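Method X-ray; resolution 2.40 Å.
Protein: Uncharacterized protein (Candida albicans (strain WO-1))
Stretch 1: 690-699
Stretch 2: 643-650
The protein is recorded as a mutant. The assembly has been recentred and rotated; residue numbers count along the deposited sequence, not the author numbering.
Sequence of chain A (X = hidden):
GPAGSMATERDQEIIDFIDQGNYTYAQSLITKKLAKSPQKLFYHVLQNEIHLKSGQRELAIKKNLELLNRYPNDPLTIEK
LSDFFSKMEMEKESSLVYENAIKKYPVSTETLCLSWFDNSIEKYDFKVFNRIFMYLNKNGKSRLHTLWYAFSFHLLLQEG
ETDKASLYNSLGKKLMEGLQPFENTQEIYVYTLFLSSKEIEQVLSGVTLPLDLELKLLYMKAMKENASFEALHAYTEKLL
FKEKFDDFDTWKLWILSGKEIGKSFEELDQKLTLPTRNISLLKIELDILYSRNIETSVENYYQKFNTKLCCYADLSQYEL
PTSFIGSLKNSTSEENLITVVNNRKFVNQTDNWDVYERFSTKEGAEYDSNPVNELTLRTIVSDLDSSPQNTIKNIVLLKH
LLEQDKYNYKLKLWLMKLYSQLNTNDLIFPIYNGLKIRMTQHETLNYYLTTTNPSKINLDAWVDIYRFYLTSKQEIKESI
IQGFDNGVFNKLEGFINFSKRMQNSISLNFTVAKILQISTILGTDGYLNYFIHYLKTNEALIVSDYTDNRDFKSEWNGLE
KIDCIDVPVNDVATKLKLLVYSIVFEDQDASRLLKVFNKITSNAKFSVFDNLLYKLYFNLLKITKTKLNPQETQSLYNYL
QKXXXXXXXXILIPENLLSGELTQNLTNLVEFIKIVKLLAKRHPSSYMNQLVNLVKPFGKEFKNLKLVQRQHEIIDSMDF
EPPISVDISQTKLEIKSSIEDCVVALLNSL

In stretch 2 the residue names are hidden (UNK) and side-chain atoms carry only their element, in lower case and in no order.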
# COMPACT_ATOMS: atom_id res chain seq x y z
N GLN A 690 -24.16 -15.18 35.92
CA GLN A 690 -25.08 -14.06 36.07
C GLN A 690 -24.95 -13.08 34.90
O GLN A 690 -25.95 -12.51 34.45
CB GLN A 690 -24.85 -13.37 37.41
CG GLN A 690 -25.73 -12.15 37.67
CD GLN A 690 -27.21 -12.45 37.56
OE1 GLN A 690 -27.65 -13.60 37.67
NE2 GLN A 690 -28.00 -11.40 37.34
N LEU A 691 -23.73 -12.89 34.39
CA LEU A 691 -23.58 -12.07 33.19
C LEU A 691 -24.23 -12.74 31.99
O LEU A 691 -24.88 -12.07 31.17
CB LEU A 691 -22.11 -11.78 32.90
CG LEU A 691 -21.30 -11.09 34.00
CD1 LEU A 691 -19.87 -10.78 33.51
CD2 LEU A 691 -22.02 -9.85 34.48
N VAL A 692 -24.07 -14.06 31.86
CA VAL A 692 -24.79 -14.79 30.82
C VAL A 692 -26.29 -14.58 30.97
O VAL A 692 -27.01 -14.39 29.98
CB VAL A 692 -24.41 -16.29 30.85
CG1 VAL A 692 -25.34 -17.11 29.95
CG2 VAL A 692 -22.97 -16.48 30.42
N ASN A 693 -26.77 -14.56 32.21
CA ASN A 693 -28.19 -14.32 32.46
C ASN A 693 -28.59 -12.90 32.09
O ASN A 693 -29.67 -12.67 31.53
CB ASN A 693 -28.54 -14.60 33.92
CG ASN A 693 -28.72 -16.09 34.20
OD1 ASN A 693 -29.10 -16.87 33.32
ND2 ASN A 693 -28.46 -16.48 35.45
N LEU A 694 -27.73 -11.93 32.41
CA LEU A 694 -28.06 -10.53 32.17
C LEU A 694 -28.17 -10.21 30.68
O LEU A 694 -28.98 -9.36 30.29
CB LEU A 694 -27.01 -9.63 32.81
CG LEU A 694 -27.12 -9.38 34.31
CD1 LEU A 694 -26.04 -8.42 34.77
CD2 LEU A 694 -28.49 -8.82 34.62
N VAL A 695 -27.36 -10.87 29.84
CA VAL A 695 -27.38 -10.60 28.41
C VAL A 695 -28.54 -11.28 27.69
O VAL A 695 -28.86 -10.90 26.56
CB VAL A 695 -26.06 -11.01 27.74
CG1 VAL A 695 -24.86 -10.33 28.43
CG2 VAL A 695 -25.90 -12.51 27.73
N LYS A 696 -29.19 -12.25 28.34
CA LYS A 696 -30.30 -12.99 27.74
C LYS A 696 -31.41 -12.12 27.15
O LYS A 696 -31.85 -12.42 26.02
CB LYS A 696 -30.87 -13.96 28.79
CG LYS A 696 -30.31 -15.37 28.70
CD LYS A 696 -30.42 -15.88 27.26
CE LYS A 696 -29.84 -17.29 27.09
NZ LYS A 696 -29.92 -17.74 25.67
N PRO A 697 -31.91 -11.07 27.81
CA PRO A 697 -33.04 -10.32 27.24
C PRO A 697 -32.66 -9.24 26.24
O PRO A 697 -33.55 -8.54 25.74
CB PRO A 697 -33.70 -9.70 28.48
CG PRO A 697 -32.56 -9.47 29.40
CD PRO A 697 -31.61 -10.63 29.19
N PHE A 698 -31.36 -9.08 25.92
CA PHE A 698 -30.93 -8.00 25.05
C PHE A 698 -31.64 -8.05 23.70
O PHE A 698 -32.12 -7.03 23.19
CB PHE A 698 -29.41 -8.06 24.83
CG PHE A 698 -28.59 -7.57 26.00
CD1 PHE A 698 -29.21 -7.13 27.16
CD2 PHE A 698 -27.22 -7.53 25.93
CE1 PHE A 698 -28.45 -6.67 28.22
CE2 PHE A 698 -26.46 -7.08 26.98
CZ PHE A 698 -27.08 -6.64 28.13
N GLY A 699 -31.70 -9.25 23.10
CA GLY A 699 -32.29 -9.37 21.78
C GLY A 699 -33.75 -8.93 21.77
O GLY A 699 -34.16 -8.13 20.93
N UNK A 643 -24.10 -2.30 34.32
CA UNK A 643 -24.12 -1.72 32.98
C UNK A 643 -24.45 -2.71 31.87
O UNK A 643 -24.68 -2.28 30.73
o UNK A 643 -23.39 1.18 33.40
c UNK A 643 -22.78 -1.05 32.69
c UNK A 643 -22.59 0.25 33.49
n UNK A 643 -21.53 0.30 34.30
N UNK A 644 -24.47 -4.02 32.15
CA UNK A 644 -24.97 -5.00 31.18
C UNK A 644 -26.50 -5.02 31.24
O UNK A 644 -27.14 -5.95 31.73
c UNK A 644 -22.94 -6.57 30.93
c UNK A 644 -22.57 -8.06 30.93
c UNK A 644 -22.83 -5.99 29.55
c UNK A 644 -24.37 -6.37 31.44
N UNK A 645 -27.06 -3.92 30.75
CA UNK A 645 -28.49 -3.66 30.74
C UNK A 645 -28.77 -2.74 29.56
O UNK A 645 -28.01 -1.80 29.32
c UNK A 645 -28.80 -3.75 33.32
n UNK A 645 -29.52 -2.80 36.98
c UNK A 645 -29.27 -3.69 35.79
c UNK A 645 -28.95 -2.96 32.03
c UNK A 645 -29.33 -2.93 34.48
N UNK A 646 -29.86 -3.00 28.83
CA UNK A 646 -30.18 -2.16 27.68
C UNK A 646 -30.36 -0.70 28.08
O UNK A 646 -29.98 0.20 27.32
o UNK A 646 -32.56 -2.55 27.83
c UNK A 646 -31.43 -2.66 26.96
c UNK A 646 -31.24 -4.09 26.59
N UNK A 647 -30.92 -0.45 29.26
CA UNK A 647 -31.08 0.92 29.73
C UNK A 647 -29.75 1.66 29.81
O UNK A 647 -29.71 2.88 29.68
c UNK A 647 -33.27 0.71 30.97
c UNK A 647 -31.78 0.94 31.09
o UNK A 647 -33.84 1.03 29.89
o UNK A 647 -33.89 0.21 31.94
N UNK A 648 -28.64 0.93 30.01
CA UNK A 648 -27.32 1.55 29.96
C UNK A 648 -26.71 1.50 28.57
O UNK A 648 -26.00 2.43 28.16
c UNK A 648 -27.08 2.72 34.28
c UNK A 648 -26.73 2.52 32.82
n UNK A 648 -26.84 4.13 34.68
c UNK A 648 -26.37 0.88 30.96
c UNK A 648 -26.77 1.06 32.42
N UNK A 649 -26.95 0.41 27.84
CA UNK A 649 -26.28 0.18 26.56
C UNK A 649 -26.96 0.90 25.40
O UNK A 649 -26.35 0.99 24.33
c UNK A 649 -25.57 -3.61 27.10
c UNK A 649 -26.20 -1.32 26.28
c UNK A 649 -23.88 -1.76 27.19
c UNK A 649 -25.37 -2.11 27.29
N UNK A 650 -28.19 1.39 25.58
CA UNK A 650 -28.92 2.19 24.59
C UNK A 650 -28.10 3.36 24.05
O UNK A 650 -28.40 3.87 22.97
c UNK A 650 -30.19 2.79 25.19
c UNK A 650 -32.58 2.66 25.84
n UNK A 650 -33.41 3.96 27.85
c UNK A 650 -31.38 1.90 25.25
c UNK A 650 -32.21 3.39 27.13
O HOH W 1 -29.86 -7.12 31.60

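Position 643 has four side-chain atoms: two carbons, the second carrying one oxygen and one nitrogen. The side chain points away from stretch 1 and touches nothing there. A carboxamide on a single CH2 is asparagine, Asn643. Its ND2 is hydrogen-bonded elsewhere in the structure.

Position 644 has four carbons, forked at the second, and no polar atom. The side chain points toward stretch 1 and is buried. One branch end lies 4.0 Å from Leu691 CD2 and 4.1 Å from Val695 CG1. The fork beyond one CH2 identifies leucine, Leu644; that branch end is its CD1. Its CB is 4.3 Å from both Leu694 CD1 and Phe698 CZ.

Position 645 has four carbons in a row ending in nitrogen. Its CA-to-CB bond points away, and no side-chain atom comes within 5 Å of stretch 1. The closest contact is made by the backbone: N is 3.8 Å from Phe698 CZ. This is lysine, Lys645. It occupies the N-cap position, and its O accepts hydrogen bonds from the backbone N of positions 648 and 649.

Position 646 has one carbon carrying one oxygen and one carbon. The terminal carbon is 3.7 Å from Phe698 CD1. Branching at CB with a hydroxyl identifies threonine, Thr646; the contacting atom is CG2.

Position 647 has two carbons, the second carrying two oxygens. It does not reach stretch 1. A carboxylate on one CH2 is aspartate, Asp647.

Position 648 again has four carbons in a row ending in nitrogen. It is exposed and out of reach of stretch 1. This is lysine, Lys648.

Position 649 has four carbons, forked at the second. It points toward stretch 1, and one branch end is 3.5 Å from Phe698 CZ. This is leucine, Leu649, and the branch end is CD1.

Position 650 has four carbons in a row ending in nitrogen, and it too is exposed and out of reach. This is lysine, Lys650. Its NZ forms a salt bridge with Asp647 OD1 at 3.6 Å, within stretch 2.

The contact is mainly apolar. Leu644 packs against Leu691, Leu694, Val695 and Phe698. The Phe698 ring meets Leu644 C at its edge, CZ to C being 3.6 Å, and also contacts Thr646 and Leu649. No direct hydrogen bond joins the stretches. Instead, water 1 donates to Leu644 O at 3.0 Å and to Leu694 O at 2.7 Å, bridging two backbone acceptors that cannot bond to each other.

Stretch 2 (643-650) NLKTDKLK
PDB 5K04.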